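Local coordinates for putative antibiotic biosynthesis monooxygenase (PDB 3KKF), which is probably a monooxygenase of the antibiotic biosynthesis family, a dimeric alpha/beta-barrel protein that binds calcium ions, at residues 6-11 with 90-95; 23-28 with 76-81; 38-43 with 59-64. All blocks are in the same frame, centred on the assembly; numbering follows the deposited sequence. Where two conformers were deposited one is given.

Contacts 1 and 3 both belong to the four-stranded antiparallel sheet, whose order is 40-48, 54-61, 6-14, 87-97, while contact 2 joins helices 19-36 and 74-83. Contact 3 is the buried one, contact 1 is partly buried, and contact 2 lies at the surface. Backbone ladders hold the two strand pairs, whereas the helices meet through side chains alone: tyrosine and leucine packing and a lysine-glutamate salt bridge. Glu59 of contact 3 ties the sheet contacts together by bonding to Arg8 and Ser10 of contact 1. Contact 2 meets contact 1 where Lys80 packs on Leu90; its centre is about 17 Å from that of contact 3. All three touch the second subunit.

Contact 1: 6-11 with 90-95; sequences MVRLSR and LELIDA
Asp94 OD1 is gripped by two hydrogen bonds, both donated by water. The first water, 2.7 Å from Asp94 OD1, also donates to Val7 O; the second, 2.9 Å from Asp94 OD1, accepts from Arg8 NH1. The carboxylate stands on one of two antiparallel neighbours, 6-11 and 90-95, in the sheet of a ferredoxin-like dimeric alpha/beta barrel. Leu9 and Ile93 exchange backbone bonds in both directions, and Ile93 N reaches Leu9 O at 2.8 Å, almost along the C=O axis. Arg11 and Glu91 repeat the exchange with each donor in the carbonyl plane. Between these pairs the strands come close enough for Ser10 CA to bring its C-H to Glu91 O at 3.3 Å.

Arg8, Ser10, Leu92 and Asp94 share one face of the sheet. The Arg8 chain sets off with CG anti to the backbone N and bends at chi3 (72°), which slips the guanidinium between two apolar groups. Leu92 CD2 lies over the centre of one face, 3.8 Å from Arg8 CZ, and the selenomethionine methyl Met6 CE covers the rim of the other. Arginine suits this place because its flat faces accept hydrocarbon while its N-H groups point outward at the edge: NE forms a salt bridge with Glu59, which also bonds to Ser10 OG, and NH1 reaches Tyr67. The Asp94 carboxylate and Arg8 guanidinium planes are 14° apart, but the groups meet through a water.

Leu9 and Ile93 occupy the other face, which packs on the second subunit, and Ala95 carries the sheet into that chain. There Arg11 CD rests 3.7 Å from Ile93 CD1, while Arg11 NE and Glu91 OE1 make a long salt bridge of 3.6 Å with their planes turned 83° apart.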
loop_
_atom_site.group_PDB
_atom_site.type_symbol
_atom_site.label_atom_id
_atom_site.label_comp_id
_atom_site.label_asym_id
_atom_site.label_seq_id
_atom_site.Cartn_x
_atom_site.Cartn_y
_atom_site.Cartn_z
HETATM N N MSE A 6 -10.887 -2.438 -8.178
HETATM C CA MSE A 6 -11.081 -1.280 -7.297
HETATM C C MSE A 6 -9.916 -1.254 -6.342
HETATM O O MSE A 6 -9.734 -2.203 -5.585
HETATM C CB MSE A 6 -12.368 -1.400 -6.527
HETATM C CG MSE A 6 -12.572 -0.305 -5.522
HETATM SE SE MSE A 6 -14.215 -0.508 -4.517
HETATM C CE MSE A 6 -13.654 0.504 -2.965
ATOM N N VAL A 7 -9.123 -0.201 -6.397
ATOM C CA VAL A 7 -7.958 -0.014 -5.555
ATOM C C VAL A 7 -8.205 1.187 -4.651
ATOM O O VAL A 7 -8.638 2.268 -5.119
ATOM C CB VAL A 7 -6.678 0.191 -6.410
ATOM C CG1 VAL A 7 -5.445 0.373 -5.526
ATOM C CG2 VAL A 7 -6.473 -0.983 -7.374
ATOM N N ARG A 8 -7.964 1.003 -3.362
ATOM C CA ARG A 8 -8.176 2.048 -2.400
ATOM C C ARG A 8 -7.163 1.959 -1.269
ATOM O O ARG A 8 -6.662 0.871 -0.940
ATOM C CB ARG A 8 -9.603 1.933 -1.820
ATOM C CG ARG A 8 -10.054 3.144 -1.001
ATOM C CD ARG A 8 -11.549 3.079 -0.662
ATOM N NE ARG A 8 -11.788 2.046 0.339
ATOM C CZ ARG A 8 -12.989 1.776 0.850
ATOM N NH1 ARG A 8 -14.048 2.472 0.465
ATOM N NH2 ARG A 8 -13.122 0.820 1.769
ATOM N N LEU A 9 -6.817 3.104 -0.708
ATOM C CA LEU A 9 -6.052 3.163 0.525
ATOM C C LEU A 9 -6.972 3.637 1.614
ATOM O O LEU A 9 -7.677 4.660 1.454
ATOM C CB LEU A 9 -4.893 4.159 0.471
ATOM C CG LEU A 9 -3.821 3.914 -0.538
ATOM C CD1 LEU A 9 -2.888 5.118 -0.626
ATOM C CD2 LEU A 9 -3.032 2.666 -0.156
ATOM N N SER A 10 -7.041 2.888 2.684
ATOM C CA SER A 10 -7.716 3.351 3.910
ATOM C C SER A 10 -6.639 3.787 4.881
ATOM O O SER A 10 -5.707 3.024 5.154
ATOM C CB SER A 10 -8.565 2.283 4.570
ATOM O OG SER A 10 -9.706 1.943 3.854
ATOM N N ARG A 11 -6.728 5.007 5.375
ATOM C CA ARG A 11 -5.789 5.524 6.395
ATOM C C ARG A 11 -6.610 5.699 7.650
ATOM O O ARG A 11 -7.630 6.397 7.632
ATOM C CB ARG A 11 -5.130 6.832 5.961
ATOM C CG ARG A 11 -4.062 6.663 4.896
ATOM C CD ARG A 11 -3.566 7.980 4.391
ATOM N NE ARG A 11 -3.208 8.902 5.459
ATOM C CZ ARG A 11 -1.963 9.211 5.810
ATOM N NH1 ARG A 11 -0.945 8.670 5.180
ATOM N NH2 ARG A 11 -1.743 10.076 6.794
ATOM N N LEU A 90 -10.820 8.230 9.762
ATOM C CA LEU A 90 -10.876 7.267 8.661
ATOM C C LEU A 90 -10.818 8.070 7.365
ATOM O O LEU A 90 -11.673 8.918 7.149
ATOM C CB LEU A 90 -12.106 6.420 8.678
ATOM C CG LEU A 90 -12.310 5.435 7.527
ATOM C CD1 LEU A 90 -11.184 4.381 7.502
ATOM C CD2 LEU A 90 -13.690 4.820 7.627
ATOM N N GLU A 91 -9.780 7.847 6.552
ATOM C CA GLU A 91 -9.672 8.477 5.238
ATOM C C GLU A 91 -9.770 7.366 4.203
ATOM O O GLU A 91 -9.077 6.355 4.294
ATOM C CB GLU A 91 -8.387 9.313 5.090
ATOM C CG GLU A 91 -8.351 10.163 3.802
ATOM C CD GLU A 91 -7.086 10.995 3.630
ATOM O OE1 GLU A 91 -6.113 10.819 4.401
ATOM O OE2 GLU A 91 -7.077 11.832 2.687
ATOM N N LEU A 92 -10.661 7.545 3.239
ATOM C CA LEU A 92 -10.917 6.556 2.197
ATOM C C LEU A 92 -10.453 7.180 0.892
ATOM O O LEU A 92 -11.112 8.094 0.355
ATOM C CB LEU A 92 -12.392 6.226 2.161
ATOM C CG LEU A 92 -12.968 5.595 3.416
ATOM C CD1 LEU A 92 -14.496 5.451 3.313
ATOM C CD2 LEU A 92 -12.287 4.238 3.725
ATOM N N ILE A 93 -9.318 6.703 0.391
ATOM C CA ILE A 93 -8.651 7.287 -0.763
ATOM C C ILE A 93 -8.726 6.374 -1.987
ATOM O O ILE A 93 -7.953 5.437 -2.127
ATOM C CB ILE A 93 -7.168 7.552 -0.435
ATOM C CG1 ILE A 93 -7.031 8.399 0.853
ATOM C CG2 ILE A 93 -6.442 8.234 -1.595
ATOM C CD1 ILE A 93 -5.580 8.522 1.389
ATOM N N ASP A 94 -9.656 6.664 -2.885
ATOM C CA ASP A 94 -9.748 5.919 -4.134
ATOM C C ASP A 94 -8.464 6.233 -4.930
ATOM O O ASP A 94 -8.030 7.388 -4.972
ATOM C CB ASP A 94 -11.001 6.309 -4.882
ATOM C CG ASP A 94 -12.278 5.891 -4.136
ATOM O OD1 ASP A 94 -12.297 4.809 -3.515
ATOM O OD2 ASP A 94 -13.282 6.636 -4.218
ATOM N N ALA A 95 -7.866 5.213 -5.559
ATOM C CA ALA A 95 -6.568 5.387 -6.204
ATOM C C ALA A 95 -6.434 4.597 -7.482
ATOM O O ALA A 95 -7.148 3.603 -7.700
ATOM C CB ALA A 95 -5.468 4.978 -5.191
HETATM O O HOH W 1 -9.297 2.001 -8.322
HETATM O O HOH W 2 -11.442 2.835 -5.223
HETATM O O HOH W 3 -14.192 4.833 -1.330
#

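Contact 2: 23-28 with 76-81; sequences NAYLKE and FKKYKE
Lys78 reaches across from its helix with a fully extended chain and delivers NZ to Glu28 OE1 at 2.8 Å, a salt bridge that is also a hydrogen bond. The ammonium lands on the syn lone pair of OE1, generally the more basic side of a carboxylate, and the two side chains cross at about a right angle. Glu28 leaves its backbone with CG anti to N (chi1 174°), so the carboxylate projects far enough to meet the lysine. Lys78 NZ has a second partner, an oxygen of a bound hexaethylene glycol that probably came from the crystallisation liquor. A long flexible lysine and an extended glutamate suit this outer margin, where charged ends can still reach water.

Beneath the bridge the methylenes do apolar work. Lys78 CE lies 3.9 Å from Tyr25 CE1, these two side chains also crossing at about a right angle. Deeper in, the Tyr79 ring settles beside Leu26, with CE1 3.8 Å from Leu26 CD1, and Tyr79 CD1 also touches Tyr25 CB at 4.2 Å. Tyrosine serves both needs here, because its ring fills the groove between the helices while Tyr79 OH forms a hydrogen bond with Tyr22 OH, one turn before Leu26 on helix 19-36.

Helical backbone bonds run within each segment, for example Lys27 N to Asn23 O at 2.9 Å and Lys80 N to Phe76 O at 2.8 Å. Tyr79 O also bonds to Thr83 OG1. Leu26 packs on Leu98 of the second subunit.

The helix axes approach to 9.3 Å and run nearly antiparallel, at 160°. This is the paired-helix layer that lies against one side of the antiparallel sheet in the ferredoxin-like fold of dimeric alpha/beta-barrel proteins.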
loop_
_atom_site.group_PDB
_atom_site.type_symbol
_atom_site.label_atom_id
_atom_site.label_comp_id
_atom_site.label_asym_id
_atom_site.label_seq_id
_atom_site.Cartn_x
_atom_site.Cartn_y
_atom_site.Cartn_z
ATOM N N ASN A 23 -6.394 -4.212 16.662
ATOM C CA ASN A 23 -5.597 -5.131 15.841
ATOM C C ASN A 23 -6.140 -6.539 15.850
ATOM O O ASN A 23 -6.099 -7.235 14.815
ATOM C CB ASN A 23 -4.116 -5.098 16.246
ATOM C CG ASN A 23 -3.408 -3.868 15.698
ATOM O OD1 ASN A 23 -3.661 -3.425 14.527
ATOM N ND2 ASN A 23 -2.516 -3.325 16.482
ATOM N N ALA A 24 -6.651 -6.988 16.998
ATOM C CA ALA A 24 -7.255 -8.311 17.061
ATOM C C ALA A 24 -8.461 -8.414 16.118
ATOM O O ALA A 24 -8.580 -9.391 15.357
ATOM C CB ALA A 24 -7.650 -8.664 18.512
ATOM N N TYR A 25 -9.350 -7.418 16.166
ATOM C CA TYR A 25 -10.490 -7.415 15.276
ATOM C C TYR A 25 -10.058 -7.329 13.806
ATOM O O TYR A 25 -10.588 -8.039 12.952
ATOM C CB TYR A 25 -11.439 -6.244 15.564
ATOM C CG TYR A 25 -12.453 -6.410 16.693
ATOM C CD1 TYR A 25 -13.610 -7.124 16.502
ATOM C CD2 TYR A 25 -12.274 -5.790 17.905
ATOM C CE1 TYR A 25 -14.567 -7.233 17.511
ATOM C CE2 TYR A 25 -13.216 -5.885 18.924
ATOM C CZ TYR A 25 -14.358 -6.607 18.714
ATOM O OH TYR A 25 -15.305 -6.705 19.711
ATOM N N LEU A 26 -9.133 -6.427 13.504
ATOM C CA LEU A 26 -8.702 -6.213 12.129
ATOM C C LEU A 26 -8.020 -7.429 11.519
ATOM O O LEU A 26 -8.333 -7.836 10.390
ATOM C CB LEU A 26 -7.781 -4.993 12.030
ATOM C CG LEU A 26 -7.268 -4.689 10.613
ATOM C CD1 LEU A 26 -8.393 -4.387 9.642
ATOM C CD2 LEU A 26 -6.278 -3.513 10.628
ATOM N N LYS A 27 -7.073 -8.032 12.247
ATOM C CA LYS A 27 -6.348 -9.182 11.730
ATOM C C LYS A 27 -7.286 -10.333 11.440
ATOM O O LYS A 27 -7.203 -10.971 10.398
ATOM C CB LYS A 27 -5.228 -9.620 12.685
ATOM C CG LYS A 27 -4.327 -10.706 12.094
ATOM C CD LYS A 27 -3.230 -11.191 13.083
ATOM C CE LYS A 27 -2.373 -12.251 12.457
ATOM N N GLU A 28 -8.206 -10.596 12.349
ATOM C CA GLU A 28 -9.184 -11.649 12.135
ATOM C C GLU A 28 -10.033 -11.374 10.894
ATOM O O GLU A 28 -10.249 -12.258 10.062
ATOM C CB GLU A 28 -10.099 -11.792 13.366
ATOM C CG GLU A 28 -11.267 -12.785 13.181
ATOM C CD GLU A 28 -12.089 -12.906 14.439
ATOM O OE1 GLU A 28 -12.700 -11.912 14.859
ATOM O OE2 GLU A 28 -12.094 -14.016 15.036
ATOM N N PHE A 76 -17.042 -8.709 8.151
ATOM C CA PHE A 76 -16.835 -7.264 8.072
ATOM C C PHE A 76 -17.684 -6.557 9.140
ATOM O O PHE A 76 -17.211 -5.633 9.796
ATOM C CB PHE A 76 -17.174 -6.705 6.685
ATOM C CG PHE A 76 -16.920 -5.242 6.583
ATOM C CD1 PHE A 76 -15.631 -4.766 6.454
ATOM C CD2 PHE A 76 -17.959 -4.329 6.720
ATOM C CE1 PHE A 76 -15.381 -3.416 6.403
ATOM C CE2 PHE A 76 -17.702 -2.959 6.669
ATOM C CZ PHE A 76 -16.413 -2.521 6.512
ATOM N N LYS A 77 -18.932 -6.993 9.316
ATOM C CA LYS A 77 -19.871 -6.417 10.329
ATOM C C LYS A 77 -19.273 -6.480 11.740
ATOM O O LYS A 77 -19.351 -5.528 12.515
ATOM C CB LYS A 77 -21.219 -7.207 10.311
ATOM C CG LYS A 77 -22.337 -6.710 11.329
ATOM C CD LYS A 77 -23.563 -7.683 11.348
ATOM C CE LYS A 77 -24.798 -7.082 12.019
ATOM N NZ LYS A 77 -25.483 -6.078 11.139
ATOM N N LYS A 78 -18.723 -7.639 12.071
ATOM C CA LYS A 78 -18.128 -7.832 13.410
ATOM C C LYS A 78 -17.019 -6.790 13.623
ATOM O O LYS A 78 -16.950 -6.160 14.670
ATOM C CB LYS A 78 -17.535 -9.242 13.554
ATOM C CG LYS A 78 -16.791 -9.441 14.893
ATOM C CD LYS A 78 -16.240 -10.794 15.064
ATOM C CE LYS A 78 -15.491 -10.889 16.392
ATOM N NZ LYS A 78 -14.833 -12.200 16.605
ATOM N N TYR A 79 -16.138 -6.642 12.632
ATOM C CA TYR A 79 -15.063 -5.661 12.690
ATOM C C TYR A 79 -15.574 -4.223 12.771
ATOM O O TYR A 79 -15.133 -3.445 13.622
ATOM C CB TYR A 79 -14.160 -5.831 11.452
ATOM C CG TYR A 79 -13.268 -4.664 11.148
ATOM C CD1 TYR A 79 -12.192 -4.338 11.952
ATOM C CD2 TYR A 79 -13.464 -3.907 10.005
ATOM C CE1 TYR A 79 -11.379 -3.239 11.667
ATOM C CE2 TYR A 79 -12.636 -2.837 9.708
ATOM C CZ TYR A 79 -11.609 -2.498 10.540
ATOM O OH TYR A 79 -10.789 -1.433 10.251
ATOM N N LYS A 80 -16.487 -3.855 11.869
ATOM C CA LYS A 80 -16.990 -2.481 11.810
ATOM C C LYS A 80 -17.705 -2.094 13.128
ATOM O O LYS A 80 -17.459 -1.021 13.682
ATOM C CB LYS A 80 -17.928 -2.321 10.569
ATOM C CG LYS A 80 -18.374 -0.870 10.266
ATOM C CD LYS A 80 -17.218 -0.003 9.738
ATOM C CE LYS A 80 -17.714 1.410 9.358
ATOM N NZ LYS A 80 -16.612 2.356 9.043
ATOM N N GLU A 81 -18.561 -2.971 13.629
ATOM C CA GLU A 81 -19.282 -2.723 14.907
ATOM C C GLU A 81 -18.352 -2.792 16.130
ATOM O O GLU A 81 -18.454 -1.960 17.065
ATOM C CB GLU A 81 -20.443 -3.714 15.062
ATOM C CG GLU A 81 -21.522 -3.509 14.014
ATOM C CD GLU A 81 -22.740 -4.442 14.149
ATOM O OE1 GLU A 81 -22.726 -5.428 14.944
ATOM O OE2 GLU A 81 -23.725 -4.176 13.430
#

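Contact 3: 38-43 with 59-64; sequences PGVLVL and EIYADE. With CA (calcium ion), chain C.
Leu41 enters the hairpin of strands 40-48 and 54-61 at a classic beta bulge, where Leu41 and Val42 both face Ile60. Leu41 CB lies 3.4 Å from Ile60 O. With CG anti to the carbonyl carbon (chi1 -54°), the chain swings along the partner strand, and Leu41 CG comes within 3.9 Å of Ala62 N. Leu41 CD1, at the tip, lies 3.9 Å from Ala62 CA and also meets Ile60 CG2. A branched apolar side chain suits this spot because it packs against both Ile60 and the backbone of Ala62 just past the strand, and beyond them against Asn5.

The bulge puts two donors on one acceptor. Ile60 O takes Leu41 N at 2.9 Å, somewhat bent, and Val42 N at 3.2 Å on a lone pair, while Ile60 N returns a bond to Val42 O. The helix-like psi of Leu41 (-39°) makes room for the extra residue. Val42 CG1 takes the crowded position between N and C, which brings it into contact with Ile60 CG1 and CD1. At the open end of the ladder Ala62 N donates to Gly39 O at 2.8 Å.

On the other face Leu43 CD2 leans on Tyr61 near its hydroxyl, and Val40 CG2 meets the ring edge. Tyr61 OH donates to the anti lone pair of Glu59 OE1 at 2.7 Å, holding a buried carboxylate whose OE2 serves Ser10 and Arg8.

Past the strand, Asp63 caps the helix that begins at Glu64, and Ala62 O binds calcium at 2.3 Å. Two waters also bind, and Gly1 O and the OD1 atoms of Asn4 and Asn5 are among the rest. Ala62 N bonding to Gly39 probably helps position this carbonyl; the named ligands are neutral, so dipoles probably carry much of the binding.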
loop_
_atom_site.group_PDB
_atom_site.type_symbol
_atom_site.label_atom_id
_atom_site.label_comp_id
_atom_site.label_asym_id
_atom_site.label_seq_id
_atom_site.Cartn_x
_atom_site.Cartn_y
_atom_site.Cartn_z
ATOM N N PRO A 38 -13.395 -14.696 -2.929
ATOM C CA PRO A 38 -12.534 -14.664 -4.101
ATOM C C PRO A 38 -12.313 -13.257 -4.714
ATOM O O PRO A 38 -11.275 -13.009 -5.316
ATOM C CB PRO A 38 -13.263 -15.589 -5.096
ATOM C CG PRO A 38 -14.024 -16.499 -4.235
ATOM C CD PRO A 38 -14.502 -15.651 -3.109
ATOM N N GLY A 39 -13.276 -12.363 -4.506
ATOM C CA GLY A 39 -13.223 -10.991 -4.990
ATOM C C GLY A 39 -12.395 -10.035 -4.152
ATOM O O GLY A 39 -12.189 -8.906 -4.539
ATOM N N VAL A 40 -11.962 -10.474 -2.973
ATOM C CA VAL A 40 -11.017 -9.680 -2.142
ATOM C C VAL A 40 -9.628 -10.166 -2.563
ATOM O O VAL A 40 -9.228 -11.303 -2.244
ATOM C CB VAL A 40 -11.252 -9.848 -0.625
ATOM C CG1 VAL A 40 -10.115 -9.166 0.169
ATOM C CG2 VAL A 40 -12.628 -9.312 -0.215
ATOM N N LEU A 41 -8.901 -9.333 -3.309
ATOM C CA LEU A 41 -7.594 -9.715 -3.853
ATOM C C LEU A 41 -6.467 -9.445 -2.868
ATOM O O LEU A 41 -5.521 -10.234 -2.779
ATOM C CB LEU A 41 -7.359 -9.076 -5.236
ATOM C CG LEU A 41 -8.474 -9.337 -6.279
ATOM C CD1 LEU A 41 -8.131 -8.683 -7.602
ATOM C CD2 LEU A 41 -8.733 -10.817 -6.484
ATOM N N VAL A 42 -6.546 -8.324 -2.145
ATOM C CA VAL A 42 -5.651 -8.127 -0.993
ATOM C C VAL A 42 -6.235 -7.085 -0.062
ATOM O O VAL A 42 -6.906 -6.149 -0.496
ATOM C CB VAL A 42 -4.166 -7.724 -1.404
ATOM C CG1 VAL A 42 -4.006 -6.195 -1.633
ATOM C CG2 VAL A 42 -3.140 -8.244 -0.377
ATOM N N LEU A 43 -5.962 -7.264 1.225
ATOM C CA LEU A 43 -6.185 -6.263 2.276
ATOM C C LEU A 43 -4.826 -6.284 2.994
ATOM O O LEU A 43 -4.583 -7.141 3.868
ATOM C CB LEU A 43 -7.330 -6.601 3.218
ATOM C CG LEU A 43 -8.704 -6.695 2.547
ATOM C CD1 LEU A 43 -9.769 -7.339 3.459
ATOM C CD2 LEU A 43 -9.171 -5.305 2.043
ATOM N N GLU A 59 -6.076 -1.823 -0.230
ATOM C CA GLU A 59 -7.262 -2.657 -0.545
ATOM C C GLU A 59 -7.379 -2.841 -2.026
ATOM O O GLU A 59 -7.390 -1.852 -2.758
ATOM C CB GLU A 59 -8.549 -1.955 -0.101
ATOM C CG GLU A 59 -8.596 -1.429 1.315
ATOM C CD GLU A 59 -9.824 -0.505 1.500
ATOM O OE1 GLU A 59 -10.965 -0.999 1.588
ATOM O OE2 GLU A 59 -9.625 0.737 1.536
ATOM N N ILE A 60 -7.465 -4.095 -2.487
ATOM C CA ILE A 60 -7.684 -4.355 -3.914
ATOM C C ILE A 60 -8.847 -5.363 -4.004
ATOM O O ILE A 60 -8.752 -6.484 -3.444
ATOM C CB ILE A 60 -6.441 -4.899 -4.653
ATOM C CG1 ILE A 60 -5.244 -3.958 -4.496
ATOM C CG2 ILE A 60 -6.791 -5.137 -6.115
ATOM C CD1 ILE A 60 -3.913 -4.498 -5.070
ATOM N N TYR A 61 -9.940 -4.936 -4.639
ATOM C CA TYR A 61 -11.102 -5.767 -4.867
ATOM C C TYR A 61 -11.208 -6.043 -6.354
ATOM O O TYR A 61 -10.822 -5.215 -7.184
ATOM C CB TYR A 61 -12.392 -5.071 -4.377
ATOM C CG TYR A 61 -12.324 -4.621 -2.940
ATOM C CD1 TYR A 61 -12.645 -5.483 -1.918
ATOM C CD2 TYR A 61 -11.880 -3.341 -2.596
ATOM C CE1 TYR A 61 -12.553 -5.091 -0.575
ATOM C CE2 TYR A 61 -11.794 -2.934 -1.292
ATOM C CZ TYR A 61 -12.118 -3.815 -0.274
ATOM O OH TYR A 61 -12.026 -3.429 1.030
ATOM N N ALA A 62 -11.740 -7.211 -6.724
ATOM C CA ALA A 62 -11.861 -7.560 -8.146
ATOM C C ALA A 62 -12.681 -6.543 -8.941
ATOM O O ALA A 62 -12.410 -6.309 -10.119
ATOM C CB ALA A 62 -12.477 -8.945 -8.294
ATOM N N ASP A 63 -13.674 -5.966 -8.295
ATOM C CA ASP A 63 -14.573 -4.967 -8.902
ATOM C C ASP A 63 -15.419 -4.354 -7.781
ATOM O O ASP A 63 -15.293 -4.784 -6.592
ATOM C CB ASP A 63 -15.438 -5.582 -10.030
ATOM C CG ASP A 63 -16.142 -6.856 -9.623
ATOM O OD1 ASP A 63 -16.562 -7.000 -8.464
ATOM O OD2 ASP A 63 -16.318 -7.740 -10.505
ATOM N N GLU A 64 -16.269 -3.372 -8.097
ATOM C CA GLU A 64 -17.105 -2.759 -7.080
ATOM C C GLU A 64 -18.149 -3.725 -6.508
ATOM O O GLU A 64 -18.511 -3.583 -5.352
ATOM C CB GLU A 64 -17.712 -1.448 -7.557
ATOM C CG GLU A 64 -16.619 -0.373 -7.800
ATOM C CD GLU A 64 -17.143 0.979 -8.186
ATOM O OE1 GLU A 64 -18.379 1.167 -8.176
ATOM O OE2 GLU A 64 -16.304 1.867 -8.489
HETATM CA CA CA C . -11.159 -7.044 -11.942
HETATM O O HOH W 4 -13.092 -8.415 -12.203
HETATM O O HOH W 5 -10.237 -9.111 -11.202
#